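Local atomic coordinates of putative glycosyl hydrolase (Bacteroides thetaiotaomicron VPI-5482, PDB entry 3K11), a protein that is a putative glycosyl hydrolase of family 88, probably a carbohydrate-cleaving enzyme, whose substrate and precise activity have not been established. Residues K34-V39 with K101-Y106; K291-F296 with K342-A347; E431-K434 with I439-V442. All blocks are in the same frame, centred on the assembly; numbering follows the deposited sequence.

Contact 1 (K34-V39 with K101-Y106)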
loop_
_atom_site.group_PDB
_atom_site.type_symbol
_atom_site.label_atom_id
_atom_site.label_comp_id
_atom_site.label_asym_id
_atom_site.label_seq_id
_atom_site.Cartn_x
_atom_site.Cartn_y
_atom_site.Cartn_z
ATOM N N LYS A 34 2.796 7.841 35.628
ATOM C CA LYS A 34 3.933 8.754 35.686
ATOM C C LYS A 34 3.981 9.661 34.450
ATOM O O LYS A 34 4.230 10.873 34.540
ATOM C CB LYS A 34 5.223 7.938 35.791
ATOM C CG LYS A 34 6.504 8.765 35.793
ATOM C CD LYS A 34 7.757 7.861 35.855
ATOM C CE LYS A 34 9.065 8.698 35.851
ATOM N NZ LYS A 34 9.211 9.528 34.593
ATOM N N ASP A 35 3.680 9.076 33.299
ATOM C CA ASP A 35 3.721 9.816 32.053
ATOM C C ASP A 35 2.570 10.799 31.901
ATOM O O ASP A 35 2.785 11.963 31.556
ATOM C CB ASP A 35 3.837 8.842 30.888
ATOM C CG ASP A 35 5.243 8.220 30.787
ATOM O OD1 ASP A 35 6.220 8.751 31.360
ATOM O OD2 ASP A 35 5.392 7.177 30.136
ATOM N N ILE A 36 1.350 10.379 32.204
ATOM C CA ILE A 36 0.236 11.352 32.146
ATOM C C ILE A 36 0.394 12.423 33.221
ATOM O O ILE A 36 -0.003 13.543 33.016
ATOM C CB ILE A 36 -1.191 10.711 32.083
ATOM C CG1 ILE A 36 -1.522 9.880 33.335
ATOM C CG2 ILE A 36 -1.340 9.914 30.805
ATOM C CD1 ILE A 36 -3.025 9.488 33.493
ATOM N N ASP A 37 0.984 12.087 34.360
ATOM C CA ASP A 37 1.252 13.100 35.409
ATOM C C ASP A 37 2.237 14.165 34.907
ATOM O O ASP A 37 2.095 15.337 35.231
ATOM C CB ASP A 37 1.806 12.433 36.657
ATOM C CG ASP A 37 0.724 11.845 37.579
ATOM O OD1 ASP A 37 -0.469 12.176 37.445
ATOM O OD2 ASP A 37 1.141 11.046 38.473
ATOM N N ARG A 38 3.204 13.769 34.077
ATOM C CA ARG A 38 4.160 14.722 33.484
ATOM C C ARG A 38 3.460 15.675 32.516
ATOM O O ARG A 38 3.701 16.890 32.530
ATOM C CB ARG A 38 5.336 13.997 32.832
ATOM C CG ARG A 38 6.441 14.937 32.402
ATOM C CD ARG A 38 7.761 14.224 32.128
ATOM N NE ARG A 38 7.737 13.421 30.907
ATOM C CZ ARG A 38 7.501 12.111 30.864
ATOM N NH1 ARG A 38 7.238 11.400 31.959
ATOM N NH2 ARG A 38 7.500 11.498 29.691
ATOM N N VAL A 39 2.563 15.131 31.698
ATOM C CA VAL A 39 1.775 15.961 30.789
ATOM C C VAL A 39 0.857 16.879 31.610
ATOM O O VAL A 39 0.751 18.078 31.339
ATOM C CB VAL A 39 0.920 15.109 29.820
ATOM C CG1 VAL A 39 0.014 16.017 29.024
ATOM C CG2 VAL A 39 1.817 14.219 28.901
ATOM N N LYS A 101 -7.820 12.817 42.343
ATOM C CA LYS A 101 -8.765 13.936 42.302
ATOM C C LYS A 101 -8.170 15.222 41.781
ATOM O O LYS A 101 -8.906 16.181 41.519
ATOM C CB LYS A 101 -9.314 14.192 43.705
ATOM C CG LYS A 101 -10.109 13.001 44.265
ATOM N N ARG A 102 -6.850 15.297 41.684
ATOM C CA ARG A 102 -6.210 16.493 41.117
ATOM C C ARG A 102 -6.722 16.742 39.699
ATOM O O ARG A 102 -6.852 17.891 39.265
ATOM C CB ARG A 102 -4.689 16.358 41.065
ATOM C CG ARG A 102 -3.968 16.287 42.429
ATOM C CD ARG A 102 -2.457 16.254 42.186
ATOM N NE ARG A 102 -2.138 15.168 41.252
ATOM C CZ ARG A 102 -1.216 15.195 40.282
ATOM N NH1 ARG A 102 -0.434 16.244 40.070
ATOM N NH2 ARG A 102 -1.086 14.147 39.498
ATOM N N TYR A 103 -6.981 15.656 38.971
ATOM C CA TYR A 103 -7.433 15.772 37.598
ATOM C C TYR A 103 -8.792 16.469 37.512
ATOM O O TYR A 103 -8.974 17.386 36.711
ATOM C CB TYR A 103 -7.477 14.410 36.914
ATOM C CG TYR A 103 -6.167 13.662 36.828
ATOM C CD1 TYR A 103 -4.971 14.306 36.587
ATOM C CD2 TYR A 103 -6.137 12.289 36.927
ATOM C CE1 TYR A 103 -3.791 13.601 36.492
ATOM C CE2 TYR A 103 -4.952 11.577 36.792
ATOM C CZ TYR A 103 -3.795 12.232 36.561
ATOM O OH TYR A 103 -2.612 11.539 36.443
ATOM N N THR A 104 -9.735 16.065 38.356
ATOM C CA THR A 104 -11.033 16.735 38.348
ATOM C C THR A 104 -10.960 18.102 39.041
ATOM O O THR A 104 -11.703 19.018 38.658
ATOM C CB THR A 104 -12.164 15.886 38.894
ATOM O OG1 THR A 104 -11.689 15.110 39.983
ATOM C CG2 THR A 104 -12.746 14.969 37.785
ATOM N N ASP A 105 -10.061 18.274 40.009
ATOM C CA ASP A 105 -9.874 19.603 40.625
ATOM C C ASP A 105 -9.509 20.630 39.555
ATOM O O ASP A 105 -9.956 21.785 39.593
ATOM C CB ASP A 105 -8.742 19.608 41.634
ATOM C CG ASP A 105 -9.083 18.871 42.940
ATOM O OD1 ASP A 105 -10.258 18.487 43.141
ATOM O OD2 ASP A 105 -8.134 18.667 43.736
ATOM N N TYR A 106 -8.672 20.218 38.613
ATOM C CA TYR A 106 -8.292 21.082 37.504
ATOM C C TYR A 106 -9.489 21.521 36.688
ATOM O O TYR A 106 -9.616 22.679 36.326
ATOM C CB TYR A 106 -7.299 20.327 36.597
ATOM C CG TYR A 106 -6.898 21.057 35.348
ATOM C CD1 TYR A 106 -7.634 20.910 34.170
ATOM C CD2 TYR A 106 -5.766 21.862 35.311
ATOM C CE1 TYR A 106 -7.269 21.558 33.010
ATOM C CE2 TYR A 106 -5.390 22.526 34.128
ATOM C CZ TYR A 106 -6.167 22.362 32.989
ATOM O OH TYR A 106 -5.857 22.987 31.822
HETATM O O HOH W 1 1.254 15.667 37.799
#
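Asp-37 meets two side chains of segment 101-106 through a single oxygen, OD1. Tyr-103 OH donates a very short hydrogen bond to Asp-37 OD1, 2.4 Å, a doubtful length, and Arg-102 NH2 closes a salt bridge to the same OD1 at 2.9 Å. Asp-37 CG, anti to the carbonyl carbon and beside the backbone N (chi1 -83°), directs the carboxylate to both partners. The carboxylate plane is turned obliquely to the tyrosine ring, with OD1 lying near the ring plane at the hydroxyl edge. The guanidinium also presents its edge, its plane 79° from that of the carboxylate.

The packed side is formed by Ile-36 and Tyr-103, both buried: Ile-36 CD1 lies 3.6 Å from Tyr-103 OH, so a methyl sits beside the hydroxyl that Asp-37 accepts from. The Arg-102 side is looser and exposed. There a water donates to Asp-37 O and accepts from Arg-102 NH1 at 2.9 Å, bridging backbone and guanidinium. Lys-33 pairs with Asp-37 OD2 and Asp-100 with Arg-102 NH2, making a small charge network that probably keeps the carboxylate ionised. With an alanine at Asp-37, the buried Tyr-103 hydroxyl would probably lose this acceptor, and Arg-102 and Lys-33 one carboxylate mate each.

The short-segment axes stay 12.2 Å apart at their closest, 25° from parallel, so Tyr-103 and Arg-102 reach across to Asp-37 and Ile-36 between helices 29-45 and 101-128, rather than the backbones meeting. Tyr-103 also packs on Ala-94 and Thr-98 of helix 82-98, while Ile-36 leans on Leu-404 and Ile-411 of helix 400-416.

Contact 2 (K291-F296 with K342-A347)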
loop_
_atom_site.group_PDB
_atom_site.type_symbol
_atom_site.label_atom_id
_atom_site.label_comp_id
_atom_site.label_asym_id
_atom_site.label_seq_id
_atom_site.Cartn_x
_atom_site.Cartn_y
_atom_site.Cartn_z
ATOM N N LYS A 291 -26.808 -0.531 14.322
ATOM C CA LYS A 291 -26.233 0.148 13.166
ATOM C C LYS A 291 -25.028 0.985 13.543
ATOM O O LYS A 291 -24.060 1.087 12.780
ATOM C CB LYS A 291 -27.279 1.044 12.503
ATOM C CG LYS A 291 -28.277 0.281 11.664
ATOM C CD LYS A 291 -29.111 1.214 10.826
ATOM C CE LYS A 291 -30.081 0.426 9.977
ATOM N NZ LYS A 291 -30.988 1.390 9.262
ATOM N N VAL A 292 -25.109 1.623 14.702
ATOM C CA VAL A 292 -23.989 2.411 15.206
ATOM C C VAL A 292 -22.843 1.493 15.595
ATOM O O VAL A 292 -21.674 1.756 15.259
ATOM C CB VAL A 292 -24.393 3.254 16.430
ATOM C CG1 VAL A 292 -23.189 3.979 17.051
ATOM C CG2 VAL A 292 -25.445 4.272 16.036
HETATM N N MSE A 293 -23.171 0.407 16.271
HETATM C CA MSE A 293 -22.136 -0.555 16.664
HETATM C C MSE A 293 -21.453 -1.214 15.479
HETATM O O MSE A 293 -20.234 -1.435 15.459
HETATM C CB MSE A 293 -22.730 -1.594 17.620
HETATM C CG MSE A 293 -21.748 -2.618 18.114
HETATM SE SE MSE A 293 -20.268 -1.940 19.187
HETATM C CE MSE A 293 -21.204 -1.606 20.759
ATOM N N ASP A 294 -22.227 -1.588 14.488
ATOM C CA ASP A 294 -21.669 -2.103 13.242
ATOM C C ASP A 294 -20.695 -1.121 12.568
ATOM O O ASP A 294 -19.640 -1.537 12.101
ATOM C CB ASP A 294 -22.787 -2.443 12.259
ATOM C CG ASP A 294 -23.569 -3.701 12.651
ATOM O OD1 ASP A 294 -23.166 -4.433 13.590
ATOM O OD2 ASP A 294 -24.614 -3.928 12.015
ATOM N N TYR A 295 -21.059 0.156 12.504
ATOM C CA TYR A 295 -20.155 1.175 11.985
ATOM C C TYR A 295 -18.901 1.267 12.804
ATOM O O TYR A 295 -17.786 1.346 12.257
ATOM C CB TYR A 295 -20.802 2.565 11.940
ATOM C CG TYR A 295 -21.473 2.873 10.632
ATOM C CD1 TYR A 295 -20.745 2.956 9.466
ATOM C CD2 TYR A 295 -22.852 3.130 10.578
ATOM C CE1 TYR A 295 -21.344 3.241 8.266
ATOM C CE2 TYR A 295 -23.446 3.457 9.363
ATOM C CZ TYR A 295 -22.676 3.487 8.218
ATOM O OH TYR A 295 -23.276 3.810 7.029
ATOM N N PHE A 296 -19.053 1.255 14.126
ATOM C CA PHE A 296 -17.876 1.304 15.031
ATOM C C PHE A 296 -16.955 0.125 14.828
ATOM O O PHE A 296 -15.755 0.274 14.582
ATOM C CB PHE A 296 -18.327 1.273 16.487
ATOM C CG PHE A 296 -17.164 1.304 17.472
ATOM C CD1 PHE A 296 -16.288 2.390 17.502
ATOM C CD2 PHE A 296 -16.929 0.214 18.301
ATOM C CE1 PHE A 296 -15.176 2.383 18.348
ATOM C CE2 PHE A 296 -15.828 0.190 19.174
ATOM C CZ PHE A 296 -14.965 1.284 19.205
ATOM N N LYS A 342 -15.145 -1.779 27.736
ATOM C CA LYS A 342 -16.619 -1.817 27.649
ATOM C C LYS A 342 -17.191 -3.116 27.155
ATOM O O LYS A 342 -18.385 -3.298 27.210
ATOM C CB LYS A 342 -17.149 -0.673 26.758
ATOM C CG LYS A 342 -16.873 0.686 27.302
ATOM C CD LYS A 342 -17.808 1.096 28.473
ATOM C CE LYS A 342 -19.135 1.582 28.011
ATOM N NZ LYS A 342 -19.841 2.271 29.132
ATOM N N GLY A 343 -16.362 -4.024 26.678
ATOM C CA GLY A 343 -16.815 -5.292 26.134
ATOM C C GLY A 343 -17.264 -5.203 24.691
ATOM O O GLY A 343 -17.927 -6.115 24.227
ATOM N N TRP A 344 -16.933 -4.119 23.982
ATOM C CA TRP A 344 -17.353 -3.940 22.584
ATOM C C TRP A 344 -16.471 -4.655 21.569
ATOM O O TRP A 344 -16.953 -5.088 20.523
ATOM C CB TRP A 344 -17.387 -2.468 22.215
ATOM C CG TRP A 344 -18.248 -1.639 23.080
ATOM C CD1 TRP A 344 -19.299 -2.015 23.823
ATOM C CD2 TRP A 344 -18.148 -0.216 23.215
ATOM N NE1 TRP A 344 -19.851 -0.920 24.453
ATOM C CE2 TRP A 344 -19.143 0.193 24.095
ATOM C CE3 TRP A 344 -17.285 0.736 22.688
ATOM C CZ2 TRP A 344 -19.315 1.514 24.439
ATOM C CZ3 TRP A 344 -17.437 2.061 23.041
ATOM C CH2 TRP A 344 -18.430 2.435 23.929
ATOM N N ILE A 345 -15.185 -4.789 21.876
ATOM C CA ILE A 345 -14.232 -5.491 21.013
ATOM C C ILE A 345 -13.360 -6.412 21.839
ATOM O O ILE A 345 -13.294 -6.355 23.060
ATOM C CB ILE A 345 -13.393 -4.473 20.130
ATOM C CG1 ILE A 345 -12.326 -3.732 20.968
ATOM C CG2 ILE A 345 -14.313 -3.531 19.315
ATOM C CD1 ILE A 345 -11.466 -2.687 20.189
ATOM N N ASP A 346 -12.727 -7.337 21.140
ATOM C CA ASP A 346 -11.998 -8.420 21.738
ATOM C C ASP A 346 -10.650 -8.043 22.315
ATOM O O ASP A 346 -9.819 -7.393 21.666
ATOM C CB ASP A 346 -11.805 -9.481 20.657
ATOM C CG ASP A 346 -11.321 -10.778 21.194
ATOM O OD1 ASP A 346 -12.135 -11.553 21.798
ATOM O OD2 ASP A 346 -10.117 -11.025 20.987
ATOM N N ALA A 347 -10.406 -8.477 23.547
ATOM C CA ALA A 347 -9.158 -8.132 24.240
ATOM C C ALA A 347 -7.939 -8.823 23.636
ATOM O O ALA A 347 -6.865 -8.228 23.585
ATOM C CB ALA A 347 -9.278 -8.439 25.738
#
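Helix 291-296 faces the connection 342-347 with Met-293 and Trp-344 as the nearest backbone pair, their CA atoms 8.3 Å apart, so side chains alone make the contact. Met-293, a selenomethionine, lays its terminal methyl over one face of the indole. Met-293 CE stands 3.8 Å from the centroid of the five-membered ring of Trp-344 and 18° off the ring normal, a CH-pi contact, whereas SE lies farther out and oblique, completing a Met-aromatic pair. The chain leaves with CG anti to the backbone N, then bends at chi2 and chi3, which carries CE onto the ring. Lys-342 CB lies against the opposite face, sandwiching the indole between two aliphatic groups.

The connection joins helix 326-342 to helix 347-362, consecutive helices of the (alpha/alpha)6 barrel expected for family 88, a six-hairpin fold. Gly-343 ends the first in a Schellman motif, its positive phi of 83° being a conformation that would jam a side chain against the preceding carbonyl. Asp-346 N-caps the second through OD2, which also bonds Ser-256 of the second subunit.

Phe-296 takes the six-membered ring of Trp-344 in an offset edge-to-face pair. The indole edge is directed at the phenyl face, the planes 82° apart. The centroids of the Phe-296 and six-membered Trp-344 rings lie 5.7 Å apart. Phe-296 CE2 also touches Ile-345 CG2, at 4.0 Å, so one phenyl corner meets two successive residues. All four side chains are buried; Leu-272 and Ala-275 of helix 265-281 pack against Phe-296, and Arg-297 hydrogen-bonds to the carbonyl of Trp-344.

Contact 3 (E431-K434 with I439-V442). With MES (2-(N-morpholino)-ethanesulfonic acid), chain U.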
loop_
_atom_site.group_PDB
_atom_site.type_symbol
_atom_site.label_atom_id
_atom_site.label_comp_id
_atom_site.label_asym_id
_atom_site.label_seq_id
_atom_site.Cartn_x
_atom_site.Cartn_y
_atom_site.Cartn_z
ATOM N N GLU A 431 -7.463 -13.891 32.682
ATOM C CA GLU A 431 -7.067 -14.375 34.001
ATOM C C GLU A 431 -5.535 -14.333 34.084
ATOM O O GLU A 431 -4.851 -14.628 33.095
ATOM C CB GLU A 431 -7.529 -15.830 34.196
ATOM C CG GLU A 431 -9.062 -16.046 34.138
ATOM N N LYS A 432 -4.990 -13.983 35.243
ATOM C CA LYS A 432 -3.550 -13.975 35.416
ATOM C C LYS A 432 -2.952 -15.395 35.208
ATOM O O LYS A 432 -3.390 -16.378 35.807
ATOM C CB LYS A 432 -3.190 -13.420 36.792
ATOM C CG LYS A 432 -1.702 -13.522 37.203
ATOM C CD LYS A 432 -0.706 -12.936 36.172
ATOM C CE LYS A 432 0.761 -13.292 36.543
ATOM N NZ LYS A 432 1.622 -13.660 35.378
ATOM N N GLN A 433 -1.970 -15.494 34.321
ATOM C CA GLN A 433 -1.333 -16.756 34.018
ATOM C C GLN A 433 -0.333 -17.033 35.108
ATOM O O GLN A 433 0.421 -16.157 35.491
ATOM C CB GLN A 433 -0.665 -16.671 32.648
ATOM C CG GLN A 433 -1.668 -16.383 31.544
ATOM C CD GLN A 433 -2.734 -17.414 31.472
ATOM O OE1 GLN A 433 -2.455 -18.560 31.158
ATOM N NE2 GLN A 433 -3.984 -17.015 31.739
ATOM N N LYS A 434 -0.313 -18.250 35.606
ATOM C CA LYS A 434 0.516 -18.540 36.778
ATOM C C LYS A 434 1.853 -19.105 36.316
ATOM O O LYS A 434 2.155 -20.298 36.507
ATOM C CB LYS A 434 -0.234 -19.507 37.690
ATOM C CG LYS A 434 -1.606 -19.004 38.146
ATOM C CD LYS A 434 -2.278 -20.050 39.051
ATOM C CE LYS A 434 -3.621 -19.585 39.623
ATOM N NZ LYS A 434 -4.716 -19.641 38.604
ATOM N N ILE A 439 7.695 -18.555 27.204
ATOM C CA ILE A 439 6.801 -19.141 26.195
ATOM C C ILE A 439 5.934 -20.133 26.994
ATOM O O ILE A 439 6.465 -20.944 27.770
ATOM C CB ILE A 439 7.579 -19.961 25.104
ATOM C CG1 ILE A 439 8.664 -19.094 24.396
ATOM C CG2 ILE A 439 6.608 -20.591 24.104
ATOM C CD1 ILE A 439 9.568 -19.880 23.366
ATOM N N PHE A 440 4.615 -20.084 26.806
ATOM C CA PHE A 440 3.721 -20.968 27.521
ATOM C C PHE A 440 2.359 -21.111 26.846
ATOM O O PHE A 440 1.927 -20.229 26.075
ATOM C CB PHE A 440 3.499 -20.448 28.952
ATOM C CG PHE A 440 2.838 -19.099 29.015
ATOM C CD1 PHE A 440 3.597 -17.945 28.996
ATOM C CD2 PHE A 440 1.453 -18.982 29.088
ATOM C CE1 PHE A 440 2.996 -16.698 29.040
ATOM C CE2 PHE A 440 0.831 -17.729 29.146
ATOM C CZ PHE A 440 1.588 -16.583 29.098
ATOM N N ALA A 441 1.723 -22.242 27.174
ATOM C CA ALA A 441 0.376 -22.564 26.786
ATOM C C ALA A 441 -0.542 -22.191 27.932
ATOM O O ALA A 441 -0.150 -22.271 29.118
ATOM C CB ALA A 441 0.266 -24.076 26.444
ATOM N N VAL A 442 -1.749 -21.751 27.594
ATOM C CA VAL A 442 -2.780 -21.442 28.580
ATOM C C VAL A 442 -3.357 -22.776 29.125
ATOM O O VAL A 442 -3.775 -23.671 28.346
ATOM C CB VAL A 442 -3.887 -20.605 27.952
ATOM C CG1 VAL A 442 -4.986 -20.303 28.949
ATOM C CG2 VAL A 442 -3.302 -19.331 27.422
HETATM O O1 MES U . 0.090 -20.697 33.343
HETATM C C2 MES U . 0.013 -21.780 34.269
HETATM C C3 MES U . 1.077 -22.872 34.082
HETATM N N4 MES U . 1.480 -23.008 32.675
HETATM C C5 MES U . 1.419 -21.867 31.775
HETATM C C6 MES U . 0.094 -21.169 32.001
HETATM C C7 MES U . 2.054 -24.281 32.231
HETATM C C8 MES U . 1.476 -24.785 30.901
HETATM S S MES U . 2.644 -25.137 29.741
HETATM O O1S MES U . 2.077 -26.115 28.778
HETATM O O2S MES U . 3.197 -23.982 28.984
HETATM O O3S MES U . 3.760 -25.824 30.443
#
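Gln-433 CG rests 3.7 Å from Phe-440 CE2, an apolar touch that joins the segments directly. The Gln-433 amide, only 13° from parallel to the phenyl plane, brings OE1 to 3.8 Å from Val-442 CG1. The bend in the glutamine chain (chi2 -58°) turns the amide back along its own segment.

Within 431-434 there are two side-chain hydrogen bonds. Gln-433 NE2 donates to Glu-431 O at 2.9 Å, from above the carbonyl plane, which restrains the amide's rotation. Lys-432 NZ reaches Gln-433 O at 2.8 Å, in the carbonyl plane, and Gln-420 accepts from it as well.

The MES molecule, probably from the crystallisation liquor, bridges the two segments. Ala-441 N donates to MES O2S, a sulfonate oxygen, in a nearly straight bond of 2.9 Å (171°), while Lys-434 N makes a weak bond to the morpholine oxygen O1. The MES ring carbons C5 and C6 pack by Phe-440, C6 being 3.9 Å from CD2.

Neither segment is helix or strand. The arrangement is an irregular C-terminal tail folded back on itself after strand 425-427. Val-442 makes backbone hydrogen bonds to the second subunit, and Ala-441 and Val-442 pack on Arg-193 and Pro-194 of that subunit, so the tail lies at the subunit interface.

Contact 2 is wholly buried, contact 1 half so, and contact 3 lies farthest from the chain centre, on the C-terminal tail. The chemistry follows: contact 2 is aromatic and aliphatic with no hydrogen bond between its segments, contact 1 centres on a shared carboxylate with water on its exposed flank, and contact 3 combines apolar touches with a bound buffer molecule. Contact 1 pairs two helices, contact 2 a helix with an interhelical connection, and contact 3 two irregular segments; none shares an element with another. Contacts 2 and 3 come within about 9 Å at their nearest atoms and both reach the second subunit, whereas contact 1 touches no other chain.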